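Local atomic coordinates of N5-carboxyaminoimidazole ribonucleotide synthetase (PDB entry 3QFF), a protein that catalyses the ATP-dependent carboxylation of 5-aminoimidazole ribonucleotide with bicarbonate to N5-carboxyaminoimidazole ribonucleotide, a step of bacterial purine biosynthesis. Residues M28-A33 with A52-I57; K67-L72 with Q92-H97; E226-A231 with D363-A368; V319-E324 with L341-K346. All blocks are in the same frame, centred on the assembly; numbering follows the deposited sequence.

Interaction 1. Residues M28-A33 with A52-I57; sequences MMALAA and AQVADI
Val54 reaches from its loop to helix 24-35 and sets one methyl against each of two successive helix residues. Its CG2 meets the CB of Ala30 at 3.5 Å, a little closer than an ordinary carbon-carbon contact, while CG1 lies 3.8 Å from CD2 of Leu31. The division of labour follows from the valine torsion: with chi1 at -56°, CG1 stands anti to the carbonyl carbon and CG2 falls between the backbone N and the carbonyl carbon, giving the side chain a forked front. Leu31 crosses it at about a right angle and meets it chiefly with CD2, the branching CG lying slightly farther off. No hydrogen bond joins the segments; the junction is buried and apolar. Just beyond it, a backbone bond from Ala55 N to Ala52 O (3.2 Å) bends the loop, and the carboxylate of Asp56 binds Lys34 and the backbone N of Ile40. The second subunit adds a further layer, with its Leu31 against Leu31 and its Lys34 hydrogen-bonded to Gln53 O. Helix 24-35 packs on the parallel sheet of the Rossmann-like preATP-grasp domain, where Ala30 and Ala33 touch Ile40 of strand 39-44, and the loop returns to the sheet at strand 57-60.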
loop_
_atom_site.group_PDB
_atom_site.type_symbol
_atom_site.label_atom_id
_atom_site.label_comp_id
_atom_site.label_asym_id
_atom_site.label_seq_id
_atom_site.Cartn_x
_atom_site.Cartn_y
_atom_site.Cartn_z
ATOM N N MET A 28 3.489 -1.924 9.398
ATOM C CA MET A 28 2.862 -2.367 8.155
ATOM C C MET A 28 1.370 -2.717 8.290
ATOM O O MET A 28 0.588 -2.438 7.372
ATOM C CB MET A 28 3.671 -3.492 7.520
ATOM C CG MET A 28 4.948 -2.955 6.879
ATOM S SD MET A 28 6.003 -4.217 6.168
ATOM C CE MET A 28 6.731 -5.013 7.606
ATOM N N MET A 29 0.970 -3.277 9.430
ATOM C CA MET A 29 -0.470 -3.478 9.721
ATOM C C MET A 29 -1.147 -2.101 9.727
ATOM O O MET A 29 -2.248 -1.910 9.195
ATOM C CB MET A 29 -0.669 -4.087 11.125
ATOM C CG MET A 29 -0.436 -5.594 11.288
ATOM S SD MET A 29 -0.712 -6.041 13.048
ATOM C CE MET A 29 -0.147 -7.743 13.105
ATOM N N ALA A 30 -0.486 -1.154 10.380
ATOM C CA ALA A 30 -1.059 0.169 10.605
ATOM C C ALA A 30 -1.194 0.963 9.306
ATOM O O ALA A 30 -2.175 1.689 9.120
ATOM C CB ALA A 30 -0.232 0.933 11.637
ATOM N N LEU A 31 -0.219 0.812 8.410
ATOM C CA LEU A 31 -0.293 1.431 7.078
ATOM C C LEU A 31 -1.453 0.882 6.250
ATOM O O LEU A 31 -2.168 1.642 5.585
ATOM C CB LEU A 31 1.040 1.295 6.328
ATOM C CG LEU A 31 2.143 2.241 6.870
ATOM C CD1 LEU A 31 3.521 1.803 6.415
ATOM C CD2 LEU A 31 1.891 3.683 6.429
ATOM N N ALA A 32 -1.655 -0.432 6.328
ATOM C CA ALA A 32 -2.765 -1.109 5.649
ATOM C C ALA A 32 -4.104 -0.625 6.212
ATOM O O ALA A 32 -5.070 -0.390 5.470
ATOM C CB ALA A 32 -2.629 -2.643 5.843
ATOM N N ALA A 33 -4.166 -0.492 7.538
ATOM C CA ALA A 33 -5.417 -0.114 8.206
ATOM C C ALA A 33 -5.795 1.331 7.867
ATOM O O ALA A 33 -6.970 1.660 7.727
ATOM C CB ALA A 33 -5.277 -0.287 9.714
ATOM N N ALA A 52 4.557 3.555 15.905
ATOM C CA ALA A 52 4.176 4.877 16.430
ATOM C C ALA A 52 4.323 5.996 15.400
ATOM O O ALA A 52 3.617 7.004 15.463
ATOM C CB ALA A 52 4.991 5.218 17.707
ATOM N N GLN A 53 5.261 5.830 14.471
ATOM C CA GLN A 53 5.475 6.813 13.405
ATOM C C GLN A 53 4.288 6.916 12.449
ATOM O O GLN A 53 4.218 7.840 11.641
ATOM C CB GLN A 53 6.738 6.482 12.625
ATOM C CG GLN A 53 8.012 6.762 13.402
ATOM C CD GLN A 53 9.209 6.100 12.786
ATOM O OE1 GLN A 53 9.328 6.018 11.559
ATOM N NE2 GLN A 53 10.109 5.607 13.630
ATOM N N VAL A 54 3.372 5.955 12.540
ATOM C CA VAL A 54 2.161 5.965 11.736
ATOM C C VAL A 54 0.903 5.927 12.609
ATOM O O VAL A 54 -0.197 5.942 12.093
ATOM C CB VAL A 54 2.152 4.831 10.649
ATOM C CG1 VAL A 54 3.375 4.932 9.743
ATOM C CG2 VAL A 54 2.116 3.466 11.272
ATOM N N ALA A 55 1.059 5.914 13.931
ATOM C CA ALA A 55 -0.097 5.775 14.823
ATOM C C ALA A 55 -0.690 7.121 15.225
ATOM O O ALA A 55 0.014 8.134 15.223
ATOM C CB ALA A 55 0.283 4.975 16.070
ATOM N N ASP A 56 -1.982 7.120 15.552
ATOM C CA ASP A 56 -2.668 8.316 16.044
ATOM C C ASP A 56 -2.395 8.468 17.542
ATOM O O ASP A 56 -2.236 9.586 18.057
ATOM C CB ASP A 56 -4.182 8.242 15.803
ATOM C CG ASP A 56 -4.548 8.090 14.326
ATOM O OD1 ASP A 56 -4.873 9.110 13.684
ATOM O OD2 ASP A 56 -4.512 6.952 13.800
ATOM N N ILE A 57 -2.341 7.334 18.238
ATOM C CA ILE A 57 -2.068 7.303 19.679
ATOM C C ILE A 57 -0.889 6.366 19.995
ATOM O O ILE A 57 -0.827 5.247 19.478
ATOM C CB ILE A 57 -3.325 6.870 20.471
ATOM C CG1 ILE A 57 -4.484 7.827 20.173
ATOM C CG2 ILE A 57 -3.044 6.804 21.979
ATOM C CD1 ILE A 57 -5.816 7.394 20.749
#

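Interaction 2. Residues K67-L72 with Q92-H97; sequences KAIQHL and QWLEKH
The backbone O of Trp93, the residue whose indole lies against Gln70, accepts two amides of its own helix: a 2.7 Å bond from His97 N and a weak one of 3.3 Å from Lys96 N. Here two helices of the Rossmann-like preATP-grasp domain, 66-74 and 88-97, lie side by side on its parallel sheet. Their contact has an apolar inner half and a more exposed outer half. On the inside Ile69 and Leu94 cross at about a right angle, CG2 of Ile69 sitting 3.8 Å from the branching carbon CG of Leu94 and about as near to both leucine methyls; the two side chains also share Ile20 of strand 16-20 beneath them.

On the outside Gln70 lies across the indole of Trp93. With its CG anti to the carbonyl carbon (chi1 -80°) and the chain extended beyond, the methylene is carried directly over the six-membered ring, making a CH-pi contact of 3.4 Å from CG to the ring centroid. The first torsion of Trp93 sends the indole toward helix 66-74, and chi2, at 88°, turns its face to Gln70. The glutamine amide is tilted 55° from the ring plane and brings its NE2 over the pyrrole part of the indole. This NE2 comes to 3.3 Å from Trp93 NE1, yet both atoms are donors and no hydrogen bond forms, so the grip here is one of packing. The opposite face of the indole receives a residue of its own helix, His97, whose CB stands 3.7 Å above the plane.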
loop_
_atom_site.group_PDB
_atom_site.type_symbol
_atom_site.label_atom_id
_atom_site.label_comp_id
_atom_site.label_asym_id
_atom_site.label_seq_id
_atom_site.Cartn_x
_atom_site.Cartn_y
_atom_site.Cartn_z
ATOM N N LYS A 67 -1.726 -2.276 33.553
ATOM C CA LYS A 67 -2.400 -0.971 33.487
ATOM C C LYS A 67 -2.287 -0.324 32.101
ATOM O O LYS A 67 -3.256 0.240 31.594
ATOM C CB LYS A 67 -1.858 -0.001 34.550
ATOM C CG LYS A 67 -1.887 -0.531 35.992
ATOM C CD LYS A 67 -3.185 -0.232 36.719
ATOM C CE LYS A 67 -2.926 -0.051 38.223
ATOM N NZ LYS A 67 -4.150 -0.292 39.031
ATOM N N ALA A 68 -1.105 -0.388 31.504
ATOM C CA ALA A 68 -0.900 0.173 30.161
ATOM C C ALA A 68 -1.657 -0.639 29.104
ATOM O O ALA A 68 -2.301 -0.066 28.237
ATOM C CB ALA A 68 0.583 0.247 29.833
ATOM N N ILE A 69 -1.573 -1.967 29.189
ATOM C CA ILE A 69 -2.345 -2.875 28.335
ATOM C C ILE A 69 -3.845 -2.523 28.423
ATOM O O ILE A 69 -4.553 -2.488 27.406
ATOM C CB ILE A 69 -2.106 -4.375 28.736
ATOM C CG1 ILE A 69 -0.719 -4.874 28.281
ATOM C CG2 ILE A 69 -3.208 -5.297 28.189
ATOM C CD1 ILE A 69 -0.518 -4.884 26.765
ATOM N N GLN A 70 -4.304 -2.257 29.649
ATOM C CA GLN A 70 -5.680 -1.858 29.904
ATOM C C GLN A 70 -6.003 -0.523 29.254
ATOM O O GLN A 70 -7.079 -0.364 28.691
ATOM C CB GLN A 70 -5.973 -1.819 31.411
ATOM C CG GLN A 70 -6.240 -3.209 31.989
ATOM C CD GLN A 70 -6.265 -3.247 33.508
ATOM O OE1 GLN A 70 -5.901 -2.284 34.178
ATOM N NE2 GLN A 70 -6.691 -4.378 34.055
ATOM N N HIS A 71 -5.076 0.429 29.341
ATOM C CA HIS A 71 -5.275 1.731 28.720
ATOM C C HIS A 71 -5.404 1.612 27.189
ATOM O O HIS A 71 -6.261 2.242 26.596
ATOM C CB HIS A 71 -4.177 2.724 29.120
ATOM C CG HIS A 71 -4.387 4.095 28.562
ATOM N ND1 HIS A 71 -3.361 4.858 28.046
ATOM C CD2 HIS A 71 -5.517 4.827 28.405
ATOM C CE1 HIS A 71 -3.848 6.005 27.602
ATOM N NE2 HIS A 71 -5.153 6.011 27.809
ATOM N N LEU A 72 -4.563 0.786 26.568
ATOM C CA LEU A 72 -4.673 0.504 25.128
ATOM C C LEU A 72 -6.026 -0.097 24.785
ATOM O O LEU A 72 -6.684 0.335 23.834
ATOM C CB LEU A 72 -3.556 -0.448 24.662
ATOM C CG LEU A 72 -3.545 -0.839 23.177
ATOM C CD1 LEU A 72 -3.161 0.365 22.299
ATOM C CD2 LEU A 72 -2.552 -1.963 22.968
ATOM N N GLN A 92 -5.594 -12.984 29.101
ATOM C CA GLN A 92 -6.946 -13.271 29.580
ATOM C C GLN A 92 -7.724 -11.969 29.767
ATOM O O GLN A 92 -8.907 -11.891 29.417
ATOM C CB GLN A 92 -6.947 -14.072 30.892
ATOM C CG GLN A 92 -8.361 -14.464 31.335
ATOM C CD GLN A 92 -8.385 -15.429 32.515
ATOM O OE1 GLN A 92 -8.520 -16.640 32.337
ATOM N NE2 GLN A 92 -8.261 -14.894 33.720
ATOM N N TRP A 93 -7.067 -10.951 30.318
ATOM C CA TRP A 93 -7.760 -9.681 30.522
ATOM C C TRP A 93 -8.308 -9.148 29.188
ATOM O O TRP A 93 -9.500 -8.830 29.068
ATOM C CB TRP A 93 -6.888 -8.642 31.223
ATOM C CG TRP A 93 -7.741 -7.510 31.697
ATOM C CD1 TRP A 93 -8.392 -7.411 32.903
ATOM C CD2 TRP A 93 -8.101 -6.347 30.948
ATOM N NE1 TRP A 93 -9.116 -6.242 32.954
ATOM C CE2 TRP A 93 -8.954 -5.570 31.766
ATOM C CE3 TRP A 93 -7.775 -5.878 29.665
ATOM C CZ2 TRP A 93 -9.486 -4.346 31.345
ATOM C CZ3 TRP A 93 -8.307 -4.658 29.246
ATOM C CH2 TRP A 93 -9.158 -3.912 30.081
ATOM N N LEU A 94 -7.436 -9.087 28.190
ATOM C CA LEU A 94 -7.808 -8.618 26.850
ATOM C C LEU A 94 -8.924 -9.447 26.233
ATOM O O LEU A 94 -9.904 -8.897 25.716
ATOM C CB LEU A 94 -6.592 -8.660 25.932
ATOM C CG LEU A 94 -5.545 -7.597 26.230
ATOM C CD1 LEU A 94 -4.203 -8.030 25.662
ATOM C CD2 LEU A 94 -5.995 -6.259 25.663
ATOM N N GLU A 95 -8.775 -10.771 26.294
ATOM C CA GLU A 95 -9.749 -11.683 25.698
ATOM C C GLU A 95 -11.146 -11.507 26.296
ATOM O O GLU A 95 -12.152 -11.566 25.583
ATOM C CB GLU A 95 -9.276 -13.136 25.825
ATOM C CG GLU A 95 -9.905 -14.085 24.809
ATOM C CD GLU A 95 -9.342 -15.491 24.884
ATOM O OE1 GLU A 95 -8.639 -15.807 25.867
ATOM O OE2 GLU A 95 -9.602 -16.286 23.955
ATOM N N LYS A 96 -11.212 -11.251 27.597
ATOM C CA LYS A 96 -12.498 -11.176 28.246
ATOM C C LYS A 96 -13.040 -9.754 28.436
ATOM O O LYS A 96 -14.254 -9.560 28.444
ATOM C CB LYS A 96 -12.494 -11.975 29.554
ATOM C CG LYS A 96 -11.984 -13.444 29.398
ATOM C CD LYS A 96 -12.911 -14.338 28.569
ATOM C CE LYS A 96 -12.209 -15.632 28.197
ATOM N NZ LYS A 96 -12.943 -16.426 27.169
ATOM N N HIS A 97 -12.160 -8.759 28.539
ATOM C CA HIS A 97 -12.610 -7.385 28.815
ATOM C C HIS A 97 -12.370 -6.380 27.685
ATOM O O HIS A 97 -12.828 -5.237 27.755
ATOM C CB HIS A 97 -12.011 -6.876 30.131
ATOM C CG HIS A 97 -12.302 -7.761 31.300
ATOM N ND1 HIS A 97 -13.579 -7.955 31.786
ATOM C CD2 HIS A 97 -11.486 -8.512 32.077
ATOM C CE1 HIS A 97 -13.534 -8.783 32.817
ATOM N NE2 HIS A 97 -12.274 -9.136 33.013
#

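Interaction 3. Residues E226-A231 with D363-A368; sequences ESIVPA and DNIEVA
Ile365 lays its side chain over the end of strand 223-229, overlapping Ile228 and the turn to Pro230. The strand belongs to the large antiparallel sheet that runs from the ATP-grasp domain into the C-terminal domain, and Ile365 opens helix 365-374, which packs on it. The two branches of the isoleucine divide most of the contact. CG2, anti to the backbone N, meets CG2 of Ile228 at 3.6 Å, the two side chains being set obliquely to each other; the longer branch turns aside at chi2 (-67°), which lays CD1 against the strand's backbone, 3.4 Å from the carbonyl O of Val229, and CG1 of Ile365 is 4.1 Å from CD of Pro230. The peptide bond before Pro230 is cis, right after the last strand residue, Val229. Pro315, in the loop leading to strand 316-322, also touches Ile365, while Leu369 one turn on packs against Ile228. A salt bridge from Glu366 to Arg232 ties the same helix end to the chain beyond the turn. Across the segments themselves the contact is purely van der Waals. The helix start is held by its N-cap, Asn364, whose OD1 accepts weakly from Glu366 N (2.7 Å, bent to 130°) and more distantly from Val367 N.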
loop_
_atom_site.group_PDB
_atom_site.type_symbol
_atom_site.label_atom_id
_atom_site.label_comp_id
_atom_site.label_asym_id
_atom_site.label_seq_id
_atom_site.Cartn_x
_atom_site.Cartn_y
_atom_site.Cartn_z
ATOM N N GLU A 226 16.113 -14.461 1.733
ATOM C CA GLU A 226 15.229 -14.328 0.576
ATOM C C GLU A 226 13.968 -15.194 0.677
ATOM O O GLU A 226 14.019 -16.315 1.201
ATOM C CB GLU A 226 15.968 -14.704 -0.708
ATOM C CG GLU A 226 16.939 -13.633 -1.184
ATOM C CD GLU A 226 17.799 -14.072 -2.360
ATOM O OE1 GLU A 226 18.045 -15.296 -2.516
ATOM O OE2 GLU A 226 18.237 -13.182 -3.123
ATOM N N SER A 227 12.852 -14.663 0.172
ATOM C CA SER A 227 11.655 -15.458 -0.119
ATOM C C SER A 227 11.371 -15.401 -1.613
ATOM O O SER A 227 11.365 -14.323 -2.227
ATOM C CB SER A 227 10.424 -14.968 0.642
ATOM O OG SER A 227 10.671 -14.983 2.022
ATOM N N ILE A 228 11.121 -16.562 -2.189
ATOM C CA ILE A 228 10.971 -16.676 -3.627
ATOM C C ILE A 228 9.591 -17.222 -3.928
ATOM O O ILE A 228 9.216 -18.266 -3.406
ATOM C CB ILE A 228 12.010 -17.644 -4.205
ATOM C CG1 ILE A 228 13.438 -17.223 -3.828
ATOM C CG2 ILE A 228 11.820 -17.780 -5.708
ATOM C CD1 ILE A 228 14.494 -18.385 -3.986
ATOM N N VAL A 229 8.849 -16.525 -4.785
ATOM C CA VAL A 229 7.475 -16.885 -5.077
ATOM C C VAL A 229 7.229 -16.722 -6.581
ATOM O O VAL A 229 7.437 -15.634 -7.124
ATOM C CB VAL A 229 6.484 -15.996 -4.286
ATOM C CG1 VAL A 229 5.098 -16.630 -4.244
ATOM C CG2 VAL A 229 6.999 -15.738 -2.868
ATOM N N PRO A 230 6.764 -17.786 -7.263
ATOM C CA PRO A 230 6.386 -19.114 -6.751
ATOM C C PRO A 230 7.593 -19.903 -6.253
ATOM O O PRO A 230 8.689 -19.782 -6.808
ATOM C CB PRO A 230 5.763 -19.804 -7.979
ATOM C CG PRO A 230 5.480 -18.681 -8.966
ATOM C CD PRO A 230 6.565 -17.688 -8.718
ATOM N N ALA A 231 7.408 -20.659 -5.175
ATOM C CA ALA A 231 8.464 -21.559 -4.692
ATOM C C ALA A 231 8.865 -22.491 -5.836
ATOM O O ALA A 231 8.017 -22.922 -6.611
ATOM C CB ALA A 231 7.975 -22.366 -3.482
ATOM N N ASP A 363 9.006 -11.123 -14.396
ATOM C CA ASP A 363 8.321 -12.251 -15.038
ATOM C C ASP A 363 9.103 -13.547 -14.867
ATOM O O ASP A 363 8.520 -14.625 -14.826
ATOM C CB ASP A 363 8.099 -11.996 -16.533
ATOM C CG ASP A 363 7.021 -10.960 -16.808
ATOM O OD1 ASP A 363 7.175 -10.218 -17.801
ATOM O OD2 ASP A 363 6.022 -10.880 -16.050
ATOM N N ASN A 364 10.423 -13.441 -14.775
ATOM C CA ASN A 364 11.268 -14.620 -14.582
ATOM C C ASN A 364 11.978 -14.568 -13.228
ATOM O O ASN A 364 12.732 -13.633 -12.933
ATOM C CB ASN A 364 12.242 -14.791 -15.774
ATOM C CG ASN A 364 13.189 -15.989 -15.622
ATOM O OD1 ASN A 364 13.608 -16.345 -14.517
ATOM N ND2 ASN A 364 13.549 -16.602 -16.750
ATOM N N ILE A 365 11.726 -15.578 -12.396
ATOM C CA ILE A 365 12.294 -15.611 -11.044
ATOM C C ILE A 365 13.829 -15.586 -11.008
ATOM O O ILE A 365 14.429 -14.938 -10.137
ATOM C CB ILE A 365 11.733 -16.796 -10.215
ATOM C CG1 ILE A 365 10.390 -16.411 -9.591
ATOM C CG2 ILE A 365 12.705 -17.220 -9.109
ATOM C CD1 ILE A 365 10.486 -15.325 -8.515
ATOM N N GLU A 366 14.463 -16.276 -11.957
ATOM C CA GLU A 366 15.929 -16.321 -12.000
ATOM C C GLU A 366 16.542 -14.950 -12.311
ATOM O O GLU A 366 17.638 -14.643 -11.863
ATOM C CB GLU A 366 16.433 -17.392 -12.983
ATOM C CG GLU A 366 15.951 -18.831 -12.689
ATOM C CD GLU A 366 16.422 -19.401 -11.345
ATOM O OE1 GLU A 366 17.563 -19.100 -10.907
ATOM O OE2 GLU A 366 15.643 -20.176 -10.723
ATOM N N VAL A 367 15.813 -14.122 -13.052
ATOM C CA VAL A 367 16.274 -12.774 -13.373
ATOM C C VAL A 367 16.246 -11.910 -12.109
ATOM O O VAL A 367 17.187 -11.159 -11.841
ATOM C CB VAL A 367 15.431 -12.162 -14.515
ATOM C CG1 VAL A 367 15.806 -10.703 -14.764
ATOM C CG2 VAL A 367 15.614 -12.982 -15.805
ATOM N N ALA A 368 15.180 -12.056 -11.317
ATOM C CA ALA A 368 15.074 -11.377 -10.024
ATOM C C ALA A 368 16.186 -11.801 -9.073
ATOM O O ALA A 368 16.784 -10.963 -8.384
ATOM C CB ALA A 368 13.696 -11.620 -9.397
#

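Interaction 4. Residues V319-E324 with L341-K346; sequences VNILGE and LHLYGK
Strands 319-322 and 341-343 run in the same general direction, their axes 36° apart and 8.9 Å from each other at closest approach, too far for direct backbone pairing. The gap is filled by strand 354-361, which lies between them and is antiparallel to both. Helix 323-331 follows the first strand and leads over to the second, a beta-alpha-beta crossover that skips one strand, in the large antiparallel sheet shared by the ATP-grasp and C-terminal domains. Strand 339-343 is outermost there within this chain, and Leu343 hydrogen-bonds through its backbone to the second subunit. Ile321 and Leu343 are the closest backbone positions, with 8.4 Å between their CA atoms.

Side chains bridge this distance over the middle strand. Ile321 has CG1 anti to the carbonyl carbon (chi1 -56°), and an extended second torsion sends CD1 out to two leucines. It meets CD1 of Leu341 at 3.5 Å, rather tight for two methyls, and CD2 of Leu343 more loosely at 4.1 Å; both leucines cross it at about a right angle. The crossover helix covers this apolar patch, Val329 touching Ile321 and Leu341, and Ile326 touching Leu343. Met36 of the second subunit packs on both leucines, so the buried cluster reaches the dimer interface. Between the leucines, His342 serves another environment: its NE2 is hydrogen-bonded to Asp288 and its ring stacks on His357. The carbonyl O of His342 lies at the margin of the contact, 4.4 Å from CD1 of Ile321.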
loop_
_atom_site.group_PDB
_atom_site.type_symbol
_atom_site.label_atom_id
_atom_site.label_comp_id
_atom_site.label_asym_id
_atom_site.label_seq_id
_atom_site.Cartn_x
_atom_site.Cartn_y
_atom_site.Cartn_z
ATOM N N VAL A 319 13.981 -9.664 -0.610
ATOM C CA VAL A 319 15.278 -9.730 0.064
ATOM C C VAL A 319 15.264 -8.893 1.327
ATOM O O VAL A 319 14.866 -7.729 1.302
ATOM C CB VAL A 319 16.453 -9.257 -0.833
ATOM C CG1 VAL A 319 17.781 -9.789 -0.263
ATOM C CG2 VAL A 319 16.283 -9.752 -2.237
ATOM N N ASN A 320 15.693 -9.477 2.440
ATOM C CA ASN A 320 15.786 -8.730 3.688
ATOM C C ASN A 320 16.928 -7.719 3.706
ATOM O O ASN A 320 18.013 -8.009 3.198
ATOM C CB ASN A 320 15.961 -9.682 4.889
ATOM C CG ASN A 320 14.661 -9.950 5.627
ATOM O OD1 ASN A 320 13.624 -9.335 5.362
ATOM N ND2 ASN A 320 14.719 -10.867 6.583
ATOM N N ILE A 321 16.662 -6.557 4.314
ATOM C CA ILE A 321 17.661 -5.511 4.552
ATOM C C ILE A 321 17.977 -5.426 6.046
ATOM O O ILE A 321 17.208 -4.891 6.844
ATOM C CB ILE A 321 17.227 -4.128 3.981
ATOM C CG1 ILE A 321 16.907 -4.256 2.487
ATOM C CG2 ILE A 321 18.306 -3.031 4.238
ATOM C CD1 ILE A 321 16.014 -3.150 1.953
ATOM N N LEU A 322 19.129 -5.978 6.410
ATOM C CA LEU A 322 19.608 -5.927 7.796
ATOM C C LEU A 322 20.426 -4.657 8.007
ATOM O O LEU A 322 20.718 -3.945 7.049
ATOM C CB LEU A 322 20.430 -7.182 8.130
ATOM C CG LEU A 322 19.814 -8.553 7.761
ATOM C CD1 LEU A 322 20.733 -9.705 8.234
ATOM C CD2 LEU A 322 18.427 -8.703 8.368
ATOM N N GLY A 323 20.761 -4.358 9.261
ATOM C CA GLY A 323 21.650 -3.242 9.591
ATOM C C GLY A 323 22.916 -3.228 8.744
ATOM O O GLY A 323 23.309 -2.178 8.244
ATOM N N GLU A 324 23.530 -4.398 8.559
ATOM C CA GLU A 324 24.739 -4.537 7.722
ATOM C C GLU A 324 24.516 -4.239 6.222
ATOM O O GLU A 324 25.485 -4.160 5.456
ATOM C CB GLU A 324 25.334 -5.942 7.867
ATOM C CG GLU A 324 24.486 -7.034 7.192
ATOM C CD GLU A 324 25.206 -8.366 7.026
ATOM O OE1 GLU A 324 26.263 -8.407 6.365
ATOM O OE2 GLU A 324 24.688 -9.387 7.529
ATOM N N LEU A 341 11.150 -0.901 -2.572
ATOM C CA LEU A 341 11.819 -0.741 -1.292
ATOM C C LEU A 341 10.840 -0.469 -0.161
ATOM O O LEU A 341 9.950 0.372 -0.288
ATOM C CB LEU A 341 12.858 0.388 -1.394
ATOM C CG LEU A 341 13.770 0.731 -0.215
ATOM C CD1 LEU A 341 14.612 -0.482 0.234
ATOM C CD2 LEU A 341 14.676 1.909 -0.584
ATOM N N HIS A 342 11.000 -1.201 0.937
ATOM C CA HIS A 342 10.311 -0.894 2.183
ATOM C C HIS A 342 11.331 -0.646 3.280
ATOM O O HIS A 342 12.226 -1.461 3.499
ATOM C CB HIS A 342 9.340 -2.019 2.546
ATOM C CG HIS A 342 8.335 -2.279 1.469
ATOM N ND1 HIS A 342 7.043 -1.801 1.522
ATOM C CD2 HIS A 342 8.459 -2.889 0.269
ATOM C CE1 HIS A 342 6.403 -2.147 0.417
ATOM N NE2 HIS A 342 7.248 -2.790 -0.367
ATOM N N LEU A 343 11.222 0.495 3.937
ATOM C CA LEU A 343 12.104 0.774 5.062
ATOM C C LEU A 343 11.269 1.129 6.284
ATOM O O LEU A 343 10.270 1.831 6.178
ATOM C CB LEU A 343 13.138 1.853 4.712
ATOM C CG LEU A 343 14.123 1.502 3.583
ATOM C CD1 LEU A 343 14.982 2.713 3.203
ATOM C CD2 LEU A 343 15.033 0.337 3.962
ATOM N N TYR A 344 11.683 0.625 7.440
ATOM C CA TYR A 344 10.811 0.582 8.606
ATOM C C TYR A 344 10.900 1.804 9.536
ATOM O O TYR A 344 10.098 1.944 10.455
ATOM C CB TYR A 344 11.079 -0.712 9.398
ATOM C CG TYR A 344 11.009 -2.011 8.594
ATOM C CD1 TYR A 344 11.800 -3.113 8.950
ATOM C CD2 TYR A 344 10.131 -2.153 7.511
ATOM C CE1 TYR A 344 11.730 -4.327 8.249
ATOM C CE2 TYR A 344 10.057 -3.364 6.791
ATOM C CZ TYR A 344 10.858 -4.442 7.177
ATOM O OH TYR A 344 10.791 -5.617 6.488
ATOM N N GLY A 345 11.863 2.689 9.296
ATOM C CA GLY A 345 12.009 3.897 10.120
ATOM C C GLY A 345 12.687 3.661 11.462
ATOM O O GLY A 345 12.444 4.392 12.422
ATOM N N LYS A 346 13.524 2.630 11.529
ATOM C CA LYS A 346 14.313 2.371 12.720
ATOM C C LYS A 346 15.539 3.285 12.726
ATOM O O LYS A 346 16.134 3.558 11.677
ATOM C CB LYS A 346 14.724 0.896 12.798
ATOM C CG LYS A 346 13.581 -0.053 13.166
ATOM C CD LYS A 346 13.970 -1.495 12.886
ATOM C CE LYS A 346 12.863 -2.487 13.291
ATOM N NZ LYS A 346 13.359 -3.915 13.215
#

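Interactions 1 and 2 both belong to the preATP-grasp domain, their centres 20 Å apart, and do not touch. Interaction 1 reaches across to interaction 4, about 17 Å away between centres, where Gln53 NE2 lies 2.9 Å from Gly345 O, a probable hydrogen bond, and Met28 CE packs 3.8 Å from CE2 of Tyr344; both contacts also meet the second subunit. Interactions 3 and 4 share the large antiparallel sheet, whose neighbouring strands 223-229 and 316-322 bring Glu226 CG to 4.0 Å from Val319 CG1. Interaction 2 lies far off, about 42 Å from interaction 3 between centres. Bound ADP is about 14 Å from the side chain of Ile228 in interaction 3.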